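PDB 4XZ7: transglutaminase-like domain-containing protein from Streptococcus suis, which probably acts as a transglutaminase that cross-links proteins, and serves this bacterium as an antiphagocytic virulence factor. Local coordinates for residues B[96-101]-B[124-129]; B[133-138]-B[145-150]; B[293-298]-B[353-358]; B[308-313]-B[337-342]. All coordinates share one frame; numbering follows the deposited sequence.

Contact 1: residues B[96-101]-B[124-129]; sequences EDYHNQ and ALFKIE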
loop_
_atom_site.group_PDB
_atom_site.type_symbol
_atom_site.label_atom_id
_atom_site.label_comp_id
_atom_site.label_asym_id
_atom_site.label_seq_id
_atom_site.Cartn_x
_atom_site.Cartn_y
_atom_site.Cartn_z
ATOM N N GLU B 96 25.741 18.975 -24.921
ATOM C CA GLU B 96 26.132 17.638 -25.330
ATOM C C GLU B 96 25.824 16.634 -24.231
ATOM O O GLU B 96 25.278 15.562 -24.492
ATOM C CB GLU B 96 27.620 17.592 -25.687
ATOM C CG GLU B 96 28.190 16.182 -25.667
ATOM C CD GLU B 96 29.701 16.134 -25.860
ATOM O OE1 GLU B 96 30.313 17.186 -26.155
ATOM O OE2 GLU B 96 30.275 15.034 -25.715
ATOM N N ASP B 97 26.179 16.998 -23.001
ATOM C CA ASP B 97 25.905 16.181 -21.825
ATOM C C ASP B 97 24.398 15.949 -21.670
ATOM O O ASP B 97 23.943 14.827 -21.412
ATOM C CB ASP B 97 26.483 16.860 -20.578
ATOM C CG ASP B 97 26.294 16.042 -19.310
ATOM O OD1 ASP B 97 26.373 14.793 -19.374
ATOM O OD2 ASP B 97 26.078 16.657 -18.239
ATOM N N TYR B 98 23.622 17.014 -21.829
ATOM C CA TYR B 98 22.179 16.909 -21.667
ATOM C C TYR B 98 21.616 15.914 -22.670
ATOM O O TYR B 98 20.798 15.057 -22.323
ATOM C CB TYR B 98 21.510 18.273 -21.840
ATOM C CG TYR B 98 20.007 18.198 -21.983
ATOM C CD1 TYR B 98 19.195 17.998 -20.880
ATOM C CD2 TYR B 98 19.400 18.342 -23.228
ATOM C CE1 TYR B 98 17.815 17.939 -21.011
ATOM C CE2 TYR B 98 18.035 18.277 -23.370
ATOM C CZ TYR B 98 17.246 18.074 -22.261
ATOM O OH TYR B 98 15.882 18.006 -22.407
ATOM N N HIS B 99 22.086 16.001 -23.909
ATOM C CA HIS B 99 21.525 15.149 -24.948
ATOM C C HIS B 99 21.995 13.709 -24.778
ATOM O O HIS B 99 21.241 12.774 -25.041
ATOM C CB HIS B 99 21.845 15.713 -26.332
ATOM C CG HIS B 99 21.125 16.997 -26.615
ATOM N ND1 HIS B 99 21.743 18.230 -26.558
ATOM C CD2 HIS B 99 19.823 17.243 -26.900
ATOM C CE1 HIS B 99 20.860 19.176 -26.824
ATOM N NE2 HIS B 99 19.687 18.604 -27.033
ATOM N N ASN B 100 23.210 13.519 -24.287
ATOM C CA ASN B 100 23.610 12.184 -23.876
ATOM C C ASN B 100 22.616 11.624 -22.867
ATOM O O ASN B 100 22.187 10.475 -22.960
ATOM C CB ASN B 100 25.010 12.195 -23.271
ATOM C CG ASN B 100 26.076 12.546 -24.281
ATOM O OD1 ASN B 100 25.908 12.326 -25.483
ATOM N ND2 ASN B 100 27.188 13.095 -23.799
ATOM N N GLN B 101 22.237 12.460 -21.912
ATOM C CA GLN B 101 21.417 12.032 -20.791
ATOM C C GLN B 101 19.972 11.666 -21.186
ATOM O O GLN B 101 19.354 10.797 -20.572
ATOM C CB GLN B 101 21.414 13.137 -19.739
ATOM C CG GLN B 101 21.325 12.643 -18.331
ATOM C CD GLN B 101 22.677 12.397 -17.731
ATOM O OE1 GLN B 101 22.806 11.671 -16.753
ATOM N NE2 GLN B 101 23.700 13.013 -18.307
ATOM N N ALA B 124 19.473 22.513 -15.949
ATOM C CA ALA B 124 20.490 23.092 -16.811
ATOM C C ALA B 124 20.352 24.601 -16.844
ATOM O O ALA B 124 19.251 25.132 -16.677
ATOM C CB ALA B 124 20.396 22.507 -18.220
ATOM N N LEU B 125 21.474 25.292 -17.044
ATOM C CA LEU B 125 21.461 26.749 -17.153
ATOM C C LEU B 125 21.054 27.220 -18.546
ATOM O O LEU B 125 20.922 28.423 -18.796
ATOM C CB LEU B 125 22.830 27.323 -16.787
ATOM C CG LEU B 125 23.193 27.138 -15.311
ATOM C CD1 LEU B 125 24.637 27.540 -15.084
ATOM C CD2 LEU B 125 22.260 27.915 -14.398
ATOM N N PHE B 126 20.862 26.272 -19.453
ATOM C CA PHE B 126 20.304 26.575 -20.766
ATOM C C PHE B 126 18.924 25.946 -20.832
ATOM O O PHE B 126 18.603 25.058 -20.050
ATOM C CB PHE B 126 21.208 26.061 -21.892
ATOM C CG PHE B 126 21.585 24.615 -21.750
ATOM C CD1 PHE B 126 20.776 23.616 -22.277
ATOM C CD2 PHE B 126 22.739 24.252 -21.091
ATOM C CE1 PHE B 126 21.117 22.284 -22.136
ATOM C CE2 PHE B 126 23.082 22.926 -20.951
ATOM C CZ PHE B 126 22.270 21.940 -21.469
ATOM N N LYS B 127 18.115 26.401 -21.771
ATOM C CA LYS B 127 16.717 26.004 -21.818
ATOM C C LYS B 127 16.572 24.541 -22.165
ATOM O O LYS B 127 17.046 24.078 -23.205
ATOM C CB LYS B 127 15.945 26.841 -22.826
ATOM C CG LYS B 127 14.490 26.446 -22.928
ATOM C CD LYS B 127 13.687 27.521 -23.654
ATOM C CE LYS B 127 12.230 27.110 -23.764
ATOM N NZ LYS B 127 11.455 28.102 -24.535
ATOM N N ILE B 128 15.917 23.815 -21.272
ATOM C CA ILE B 128 15.561 22.439 -21.529
ATOM C C ILE B 128 14.119 22.264 -21.114
ATOM O O ILE B 128 13.675 22.850 -20.111
ATOM C CB ILE B 128 16.455 21.444 -20.764
ATOM C CG1 ILE B 128 16.431 21.747 -19.267
ATOM C CG2 ILE B 128 17.874 21.520 -21.297
ATOM C CD1 ILE B 128 16.997 20.648 -18.358
ATOM N N GLU B 129 13.388 21.480 -21.899
ATOM C CA GLU B 129 12.038 21.060 -21.530
ATOM C C GLU B 129 11.680 19.757 -22.241
ATOM O O GLU B 129 12.326 19.366 -23.215
ATOM C CB GLU B 129 11.019 22.150 -21.858
ATOM C CG GLU B 129 11.263 22.879 -23.162
ATOM C CD GLU B 129 10.065 23.703 -23.606
ATOM O OE1 GLU B 129 9.509 23.375 -24.676
ATOM O OE2 GLU B 129 9.676 24.668 -22.895
HETATM O O HOH W 1 15.051 20.139 -23.868
#
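Ile128 lays its CG2 methyl over the middle of the Tyr98 ring, 3.6 Å from the centroid and 10° off the ring normal, a CH-pi contact with all six ring carbons within about 4 Å of the methyl. Tyr98 leaves helix 95-101 with CG anti to the backbone N (chi1 167°), which carries the ring out to the loop that follows strand 121-124. Its CB meets the rim of a second ring: Phe126 CZ lies 3.8 Å from Tyr98 CB, close to the Phe126 plane, while the Ala124 methyl sits over a face of Phe126. Here the packing is close and wholly apolar, helix against loop, in the sheet region that strands 121-124 and 157-167 build; Ile128 also touches Tyr159 and His161 of the latter strand.

The hydroxyl end of the tyrosine is less tightly packed and meets the loop through water. Water 1 stands 2.7 Å from Tyr98 OH and takes the N-H of Glu129 at 2.9 Å from Glu129 N, so a single molecule joins helix to loop there. Tyr98 OH is also hydrogen-bonded to His161 NE2. The solvent side lies at Glu129, which is exposed and whose CB points off from the helix. The ring face thus gives apolar packing between helix and loop, while the buried hydroxyl is satisfied by an imidazole and a water.

Contact 2: residues B[133-138]-B[145-150]; sequences NKRQLL and TAENSL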
loop_
_atom_site.group_PDB
_atom_site.type_symbol
_atom_site.label_atom_id
_atom_site.label_comp_id
_atom_site.label_asym_id
_atom_site.label_seq_id
_atom_site.Cartn_x
_atom_site.Cartn_y
_atom_site.Cartn_z
ATOM N N ASN B 133 4.176 16.871 -26.882
ATOM C CA ASN B 133 4.108 15.682 -27.750
ATOM C C ASN B 133 4.758 14.475 -27.070
ATOM O O ASN B 133 4.204 13.354 -27.066
ATOM C CB ASN B 133 4.785 15.925 -29.109
ATOM C CG ASN B 133 4.011 16.907 -30.004
ATOM O OD1 ASN B 133 2.808 17.110 -29.840
ATOM N ND2 ASN B 133 4.718 17.518 -30.964
ATOM N N LYS B 134 5.943 14.699 -26.509
ATOM C CA LYS B 134 6.664 13.622 -25.849
ATOM C C LYS B 134 5.895 13.176 -24.607
ATOM O O LYS B 134 5.820 11.986 -24.314
ATOM C CB LYS B 134 8.102 14.030 -25.463
ATOM C CG LYS B 134 8.828 12.874 -24.767
ATOM C CD LYS B 134 10.312 13.065 -24.526
ATOM C CE LYS B 134 10.900 11.763 -23.950
ATOM N NZ LYS B 134 12.290 11.831 -23.365
ATOM N N ARG B 135 5.334 14.124 -23.871
ATOM C CA ARG B 135 4.563 13.768 -22.680
ATOM C C ARG B 135 3.282 13.003 -23.055
ATOM O O ARG B 135 2.840 12.117 -22.334
ATOM C CB ARG B 135 4.239 15.019 -21.873
ATOM C CG ARG B 135 5.492 15.633 -21.264
ATOM C CD ARG B 135 5.223 16.969 -20.573
ATOM N NE ARG B 135 6.453 17.473 -19.963
ATOM C CZ ARG B 135 6.952 17.032 -18.808
ATOM N NH1 ARG B 135 6.333 16.068 -18.124
ATOM N NH2 ARG B 135 8.084 17.546 -18.343
ATOM N N GLN B 136 2.699 13.339 -24.200
ATOM C CA GLN B 136 1.534 12.624 -24.676
ATOM C C GLN B 136 1.919 11.169 -24.997
ATOM O O GLN B 136 1.169 10.241 -24.670
ATOM C CB GLN B 136 0.939 13.318 -25.904
ATOM C CG GLN B 136 -0.469 12.887 -26.242
ATOM C CD GLN B 136 -1.488 13.365 -25.232
ATOM O OE1 GLN B 136 -1.866 14.546 -25.224
ATOM N NE2 GLN B 136 -1.963 12.456 -24.393
ATOM N N LEU B 137 3.084 10.971 -25.611
ATOM C CA LEU B 137 3.528 9.616 -25.910
ATOM C C LEU B 137 3.863 8.819 -24.627
ATOM O O LEU B 137 3.605 7.599 -24.539
ATOM C CB LEU B 137 4.736 9.656 -26.852
ATOM C CG LEU B 137 4.427 10.085 -28.288
ATOM C CD1 LEU B 137 5.727 10.338 -29.057
ATOM C CD2 LEU B 137 3.607 9.007 -28.984
ATOM N N LEU B 138 4.431 9.507 -23.638
ATOM C CA LEU B 138 4.715 8.852 -22.361
ATOM C C LEU B 138 3.400 8.369 -21.762
ATOM O O LEU B 138 3.278 7.196 -21.368
ATOM C CB LEU B 138 5.439 9.791 -21.394
ATOM C CG LEU B 138 6.926 10.018 -21.650
ATOM C CD1 LEU B 138 7.430 11.149 -20.763
ATOM C CD2 LEU B 138 7.767 8.742 -21.422
ATOM N N THR B 145 6.547 11.712 -15.895
ATOM C CA THR B 145 7.893 12.217 -15.618
ATOM C C THR B 145 7.693 13.649 -15.174
ATOM O O THR B 145 6.724 14.290 -15.582
ATOM C CB THR B 145 8.830 12.139 -16.852
ATOM O OG1 THR B 145 10.197 12.133 -16.433
ATOM C CG2 THR B 145 8.616 13.331 -17.758
ATOM N N ALA B 146 8.563 14.138 -14.298
ATOM C CA ALA B 146 8.318 15.432 -13.679
ATOM C C ALA B 146 8.136 16.517 -14.742
ATOM O O ALA B 146 8.723 16.463 -15.832
ATOM C CB ALA B 146 9.443 15.796 -12.732
ATOM N N GLU B 147 7.335 17.505 -14.391
ATOM C CA GLU B 147 6.937 18.557 -15.311
ATOM C C GLU B 147 8.049 19.557 -15.546
ATOM O O GLU B 147 9.029 19.599 -14.791
ATOM C CB GLU B 147 5.702 19.262 -14.759
ATOM C CG GLU B 147 4.601 18.267 -14.366
ATOM C CD GLU B 147 4.083 17.434 -15.546
ATOM O OE1 GLU B 147 4.001 16.188 -15.400
ATOM O OE2 GLU B 147 3.750 18.028 -16.608
ATOM N N ASN B 148 7.883 20.361 -16.595
ATOM C CA ASN B 148 8.824 21.426 -16.909
ATOM C C ASN B 148 8.726 22.535 -15.888
ATOM O O ASN B 148 7.634 22.902 -15.488
ATOM C CB ASN B 148 8.538 22.004 -18.297
ATOM C CG ASN B 148 8.666 20.974 -19.395
ATOM O OD1 ASN B 148 9.514 20.063 -19.321
ATOM N ND2 ASN B 148 7.832 21.108 -20.431
ATOM N N SER B 149 9.847 23.098 -15.472
ATOM C CA SER B 149 9.756 24.328 -14.686
ATOM C C SER B 149 11.068 25.057 -14.701
ATOM O O SER B 149 12.078 24.512 -15.125
ATOM C CB SER B 149 9.354 24.042 -13.239
ATOM O OG SER B 149 10.325 23.252 -12.612
ATOM N N LEU B 150 11.061 26.295 -14.229
ATOM C CA LEU B 150 12.276 27.087 -14.237
ATOM C C LEU B 150 12.270 28.005 -13.022
ATOM O O LEU B 150 11.220 28.255 -12.424
ATOM C CB LEU B 150 12.404 27.880 -15.559
ATOM C CG LEU B 150 11.284 28.849 -15.996
ATOM C CD1 LEU B 150 11.317 30.188 -15.252
ATOM C CD2 LEU B 150 11.348 29.137 -17.488
HETATM O O HOH W 2 3.999 14.883 -18.380
#
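Arg135 of helix 132-140 reaches across to the backbone carbonyls of Thr145 and Ala146 and the side-chain oxygen of Asn148, a helix arginine anchoring the connection between strands 143-144 and 149-152, both antiparallel partners of strand 157-167. From CB, which points at the loop, the chain sets off with CG anti to its own carbonyl carbon and stays extended through CG and CD to NE; there the group turns (chi4 -78°), which brings its edge to the carbonyls. NE spends its hydrogen on Leu130 O, outside the two segments. NH1 gives one bond to Thr145 O at 3.1 Å and a weak one to Ala146 O at 3.3 Å. It also donates to water 2 at 2.6 Å, which donates on to Glu147 OE1, so a water too joins the two charged groups. NH2 binds Ala146 O at 2.8 Å, nearly straight at 165°, and Asn148 OD1 at 3.1 Å. All four acceptors on the two terminal nitrogens lie at the guanidinium edge, and these in-plane partners fix its rotation and position. Ala146 O accepts from both nitrogens, strongly from NH2 and weakly from NH1.

Glu147 comes differently: its bent chain brings OE2 over a face, 3.6 Å from Arg135 NH1, a salt bridge of charge alone to which no N-H points. Leu138, which also packs on Leu375 of the second subunit, sets its CD1 against Thr145 CG2. Asn148 OD1 takes a further hydrogen from Leu130 N, and Arg135 NH2 meets this oxygen from well above its carbonyl plane, 70° out of it.

Contact 3: residues B[293-298]-B[353-358]; sequences VPHATA and NYMIID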
loop_
_atom_site.group_PDB
_atom_site.type_symbol
_atom_site.label_atom_id
_atom_site.label_comp_id
_atom_site.label_asym_id
_atom_site.label_seq_id
_atom_site.Cartn_x
_atom_site.Cartn_y
_atom_site.Cartn_z
ATOM N N VAL B 293 -25.995 -8.541 9.953
ATOM C CA VAL B 293 -24.700 -8.096 9.427
ATOM C C VAL B 293 -23.589 -8.257 10.475
ATOM O O VAL B 293 -23.821 -8.114 11.678
ATOM C CB VAL B 293 -24.764 -6.628 8.890
ATOM C CG1 VAL B 293 -26.145 -6.035 9.068
ATOM C CG2 VAL B 293 -23.687 -5.742 9.511
ATOM N N PRO B 294 -22.371 -8.587 10.017
ATOM C CA PRO B 294 -21.279 -8.861 10.950
ATOM C C PRO B 294 -20.964 -7.644 11.833
ATOM O O PRO B 294 -20.928 -6.513 11.347
ATOM C CB PRO B 294 -20.103 -9.208 10.018
ATOM C CG PRO B 294 -20.764 -9.619 8.699
ATOM C CD PRO B 294 -21.933 -8.703 8.614
ATOM N N HIS B 295 -20.750 -7.873 13.123
ATOM C CA HIS B 295 -20.591 -6.778 14.054
ATOM C C HIS B 295 -19.594 -7.157 15.141
ATOM O O HIS B 295 -19.180 -8.325 15.254
ATOM C CB HIS B 295 -21.955 -6.399 14.655
ATOM C CG HIS B 295 -21.969 -5.073 15.354
ATOM N ND1 HIS B 295 -21.715 -3.883 14.700
ATOM C CD2 HIS B 295 -22.211 -4.747 16.647
ATOM C CE1 HIS B 295 -21.807 -2.884 15.564
ATOM N NE2 HIS B 295 -22.099 -3.382 16.750
ATOM N N ALA B 296 -19.208 -6.168 15.940
ATOM C CA ALA B 296 -18.266 -6.383 17.038
ATOM C C ALA B 296 -18.655 -5.569 18.256
ATOM O O ALA B 296 -19.179 -4.458 18.131
ATOM C CB ALA B 296 -16.856 -6.035 16.609
ATOM N N THR B 297 -18.418 -6.136 19.436
ATOM C CA THR B 297 -18.784 -5.498 20.695
ATOM C C THR B 297 -17.714 -5.821 21.739
ATOM O O THR B 297 -16.830 -6.633 21.473
ATOM C CB THR B 297 -20.165 -5.992 21.221
ATOM O OG1 THR B 297 -20.114 -7.411 21.430
ATOM C CG2 THR B 297 -21.295 -5.671 20.238
ATOM N N ALA B 298 -17.793 -5.214 22.924
ATOM C CA ALA B 298 -16.940 -5.669 24.019
ATOM C C ALA B 298 -17.733 -6.553 24.966
ATOM O O ALA B 298 -18.946 -6.402 25.102
ATOM C CB ALA B 298 -16.346 -4.508 24.781
ATOM N N ASN B 353 -28.108 -11.311 15.741
ATOM C CA ASN B 353 -28.108 -10.966 17.161
ATOM C C ASN B 353 -27.399 -11.980 18.055
ATOM O O ASN B 353 -27.924 -12.367 19.103
ATOM C CB ASN B 353 -29.542 -10.762 17.661
ATOM C CG ASN B 353 -29.600 -9.915 18.921
ATOM O OD1 ASN B 353 -28.760 -9.043 19.136
ATOM N ND2 ASN B 353 -30.577 -10.185 19.768
ATOM N N TYR B 354 -26.202 -12.394 17.646
ATOM C CA TYR B 354 -25.316 -13.136 18.535
ATOM C C TYR B 354 -23.925 -12.517 18.562
ATOM O O TYR B 354 -23.497 -11.880 17.608
ATOM C CB TYR B 354 -25.212 -14.612 18.127
ATOM C CG TYR B 354 -24.552 -14.834 16.789
ATOM C CD1 TYR B 354 -23.176 -15.042 16.688
ATOM C CD2 TYR B 354 -25.300 -14.820 15.618
ATOM C CE1 TYR B 354 -22.564 -15.238 15.443
ATOM C CE2 TYR B 354 -24.700 -15.015 14.378
ATOM C CZ TYR B 354 -23.336 -15.227 14.301
ATOM O OH TYR B 354 -22.750 -15.419 13.070
ATOM N N MET B 355 -23.243 -12.715 19.681
ATOM C CA MET B 355 -21.813 -12.478 19.813
ATOM C C MET B 355 -21.162 -13.807 20.171
ATOM O O MET B 355 -21.681 -14.546 21.013
ATOM C CB MET B 355 -21.512 -11.416 20.881
ATOM C CG MET B 355 -21.815 -10.000 20.398
ATOM S SD MET B 355 -20.688 -9.560 19.062
ATOM C CE MET B 355 -21.714 -8.579 17.973
ATOM N N ILE B 356 -20.048 -14.117 19.517
ATOM C CA ILE B 356 -19.319 -15.351 19.783
ATOM C C ILE B 356 -18.375 -15.166 20.969
ATOM O O ILE B 356 -17.331 -14.541 20.849
ATOM C CB ILE B 356 -18.529 -15.811 18.530
ATOM C CG1 ILE B 356 -19.502 -16.036 17.367
ATOM C CG2 ILE B 356 -17.722 -17.072 18.841
ATOM C CD1 ILE B 356 -18.862 -16.471 16.055
ATOM N N ILE B 357 -18.749 -15.704 22.121
ATOM C CA ILE B 357 -17.967 -15.485 23.333
ATOM C C ILE B 357 -17.147 -16.721 23.695
ATOM O O ILE B 357 -17.367 -17.800 23.149
ATOM C CB ILE B 357 -18.870 -15.101 24.517
ATOM C CG1 ILE B 357 -19.563 -16.337 25.092
ATOM C CG2 ILE B 357 -19.926 -14.075 24.089
ATOM C CD1 ILE B 357 -20.256 -16.075 26.423
ATOM N N ASP B 358 -16.204 -16.561 24.611
ATOM C CA ASP B 358 -15.395 -17.683 25.086
ATOM C C ASP B 358 -15.481 -17.771 26.619
ATOM O O ASP B 358 -14.794 -17.044 27.349
ATOM C CB ASP B 358 -13.943 -17.533 24.603
ATOM C CG ASP B 358 -12.984 -18.572 25.220
ATOM O OD1 ASP B 358 -13.435 -19.604 25.777
ATOM O OD2 ASP B 358 -11.759 -18.346 25.133
#
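Thr297 OG1 is crowded by the thioether of Met355, with SD at 3.2 Å and CG of the same methionine at 3.3 Å from that oxygen; none of this counts as a hydrogen bond, and the buried hydroxyl has no polar partner in the model. The two side chains reach toward each other tip to tip. Met355 is folded, with CG anti to its carbonyl carbon and further bends at chi2 (-66°) and chi3, and so its CE ends alongside strand 294-302. There the methyl lies 3.7 Å from Thr297 CG2, an equal 3.7 Å from His295 O, and 4.0 Å from His295 CB, near the plane of the imidazole and at its edge.

The strands are not neighbours: strand 282-288 runs between them in the five-stranded sheet, and their axes pass 8.1 Å apart at 59°. Met355 bridges this interval, with Val285 of the middle strand also against it. At the start of strand 354-357, Asn353 and Tyr354 both face Lys288, a G1 beta bulge.

His295 NE2 is hydrogen-bonded to Asp310 OD2, and the side chain touches Cys264 at the head of helix 264-277, consistent with the Cys-His-Asp triad of transglutaminase-like enzymes. The Met355 methyl borders this histidine. Thioether and methyl groups make the contact and give Thr297 OG1 no hydrogen bond, so burying that hydroxyl probably has a cost.

Contact 4: residues B[308-313]-B[337-342]; sequences TIDGTG and DSYDVV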
loop_
_atom_site.group_PDB
_atom_site.type_symbol
_atom_site.label_atom_id
_atom_site.label_comp_id
_atom_site.label_asym_id
_atom_site.label_seq_id
_atom_site.Cartn_x
_atom_site.Cartn_y
_atom_site.Cartn_z
ATOM N N THR B 308 -22.472 -8.104 27.463
ATOM C CA THR B 308 -22.186 -7.581 26.131
ATOM C C THR B 308 -22.512 -6.089 26.079
ATOM O O THR B 308 -23.638 -5.667 26.381
ATOM C CB THR B 308 -22.968 -8.319 25.039
ATOM O OG1 THR B 308 -22.910 -9.726 25.290
ATOM C CG2 THR B 308 -22.372 -8.025 23.670
ATOM N N ILE B 309 -21.501 -5.302 25.738
ATOM C CA ILE B 309 -21.614 -3.865 25.569
ATOM C C ILE B 309 -21.330 -3.465 24.120
ATOM O O ILE B 309 -20.202 -3.636 23.629
ATOM C CB ILE B 309 -20.644 -3.115 26.492
ATOM C CG1 ILE B 309 -20.855 -3.555 27.937
ATOM C CG2 ILE B 309 -20.822 -1.606 26.329
ATOM C CD1 ILE B 309 -22.221 -3.148 28.501
ATOM N N ASP B 310 -22.380 -2.987 23.441
ATOM C CA ASP B 310 -22.311 -2.470 22.069
ATOM C C ASP B 310 -22.101 -0.957 22.101
ATOM O O ASP B 310 -23.024 -0.210 22.441
ATOM C CB ASP B 310 -23.597 -2.789 21.302
ATOM C CG ASP B 310 -23.444 -2.631 19.793
ATOM O OD1 ASP B 310 -24.267 -3.225 19.073
ATOM O OD2 ASP B 310 -22.510 -1.935 19.317
ATOM N N GLY B 311 -20.899 -0.508 21.765
ATOM C CA GLY B 311 -20.560 0.899 21.853
ATOM C C GLY B 311 -21.020 1.673 20.634
ATOM O O GLY B 311 -20.818 2.887 20.538
ATOM N N THR B 312 -21.632 0.967 19.690
ATOM C CA THR B 312 -22.133 1.609 18.486
ATOM C C THR B 312 -23.606 1.238 18.261
ATOM O O THR B 312 -23.983 0.726 17.202
ATOM C CB THR B 312 -21.273 1.225 17.256
ATOM O OG1 THR B 312 -21.194 -0.199 17.154
ATOM C CG2 THR B 312 -19.846 1.760 17.408
ATOM N N GLY B 313 -24.437 1.525 19.256
ATOM C CA GLY B 313 -25.825 1.117 19.235
ATOM C C GLY B 313 -26.766 2.017 18.449
ATOM O O GLY B 313 -27.978 1.935 18.632
ATOM N N ASP B 337 -26.345 -6.299 27.283
ATOM C CA ASP B 337 -26.758 -7.694 27.140
ATOM C C ASP B 337 -27.933 -7.908 26.217
ATOM O O ASP B 337 -28.821 -8.704 26.517
ATOM C CB ASP B 337 -27.103 -8.283 28.505
ATOM C CG ASP B 337 -25.890 -8.473 29.359
ATOM O OD1 ASP B 337 -24.822 -8.737 28.777
ATOM O OD2 ASP B 337 -25.998 -8.364 30.596
ATOM N N SER B 338 -27.943 -7.211 25.093
ATOM C CA SER B 338 -29.045 -7.347 24.160
ATOM C C SER B 338 -28.750 -8.418 23.108
ATOM O O SER B 338 -29.575 -8.682 22.226
ATOM C CB SER B 338 -29.335 -6.012 23.485
ATOM O OG SER B 338 -28.296 -5.675 22.595
ATOM N N TYR B 339 -27.568 -9.025 23.202
ATOM C CA TYR B 339 -27.167 -10.081 22.275
ATOM C C TYR B 339 -27.370 -11.478 22.843
ATOM O O TYR B 339 -27.184 -11.707 24.036
ATOM C CB TYR B 339 -25.696 -9.916 21.887
ATOM C CG TYR B 339 -25.475 -8.825 20.882
ATOM C CD1 TYR B 339 -25.434 -9.105 19.516
ATOM C CD2 TYR B 339 -25.325 -7.504 21.292
ATOM C CE1 TYR B 339 -25.243 -8.096 18.597
ATOM C CE2 TYR B 339 -25.134 -6.488 20.381
ATOM C CZ TYR B 339 -25.093 -6.782 19.039
ATOM O OH TYR B 339 -24.889 -5.759 18.136
ATOM N N ASP B 340 -27.732 -12.419 21.978
ATOM C CA ASP B 340 -27.623 -13.826 22.332
ATOM C C ASP B 340 -26.150 -14.184 22.291
ATOM O O ASP B 340 -25.375 -13.550 21.582
ATOM C CB ASP B 340 -28.423 -14.712 21.378
ATOM C CG ASP B 340 -29.910 -14.563 21.563
ATOM O OD1 ASP B 340 -30.334 -14.275 22.699
ATOM O OD2 ASP B 340 -30.651 -14.729 20.576
ATOM N N VAL B 341 -25.747 -15.183 23.063
ATOM C CA VAL B 341 -24.348 -15.578 23.047
ATOM C C VAL B 341 -24.183 -16.949 22.428
ATOM O O VAL B 341 -25.004 -17.845 22.630
ATOM C CB VAL B 341 -23.747 -15.577 24.444
ATOM C CG1 VAL B 341 -23.768 -14.174 24.999
ATOM C CG2 VAL B 341 -24.526 -16.529 25.346
ATOM N N VAL B 342 -23.117 -17.088 21.655
ATOM C CA VAL B 342 -22.778 -18.340 21.008
ATOM C C VAL B 342 -21.421 -18.733 21.535
ATOM O O VAL B 342 -20.521 -17.903 21.592
ATOM C CB VAL B 342 -22.755 -18.201 19.464
ATOM C CG1 VAL B 342 -22.047 -19.382 18.802
ATOM C CG2 VAL B 342 -24.160 -18.040 18.934
HETATM O O HOH W 3 -25.511 -10.450 25.694
#
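Thr308 presses its CG2 methyl against the Tyr339 ring, 3.8 Å from CD2, the two side chains crossing at about a right angle. The contact brings together the ends of the two outermost strands of the transglutaminase-like sheet, 305-309 and 340-343, by way of the loop that leads into the latter. The methyl gets there because CG2 stands anti to the backbone N of Thr308. On the backbone side a pair of bonds ties Thr308 to Asp337: Thr308 N gives to Asp337 OD1 at 2.8 Å, and Asp337 N to Thr308 O at 2.9 Å. The other carboxylate oxygen, Asp337 OD2, is hydrogen-bonded to His307 ND1. Water 3 links Thr308 OG1 and Tyr339 O, each at 2.7 Å, while Arg299 also bonds to that threonine hydroxyl.

Beyond the strand Asp310 forms an Asx turn, its OD2, the oxygen that faces His295, accepting from Thr312 N at 3.1 Å. That leaves OD1 for the phenol, a second-shell partner that probably helps set how this carboxylate is turned: Tyr339 OH donates to Asp310 OD1 at 2.8 Å, from 37° above the carboxylate plane.

Overall arrangement
Along the chain, contacts 1 and 2 come first, and contact 4 is nested inside the loop that contact 3 closes. The first pair have centres about 15 Å apart and are set round the same mixed sheet through strands 121-124, 149-152 and 157-167; they touch where Glu129 CA meets Asn148 OD1 at 3.5 Å. Contacts 3 and 4, centres about 7 Å apart, share the five-stranded sheet of the transglutaminase-like part. Between the pairs the centres lie about 54 to 68 Å apart, on opposite sides of the chain's centre. Contact 2 borders the second subunit, while 3 and 4 contain His295 and Asp310, probable members of the active site.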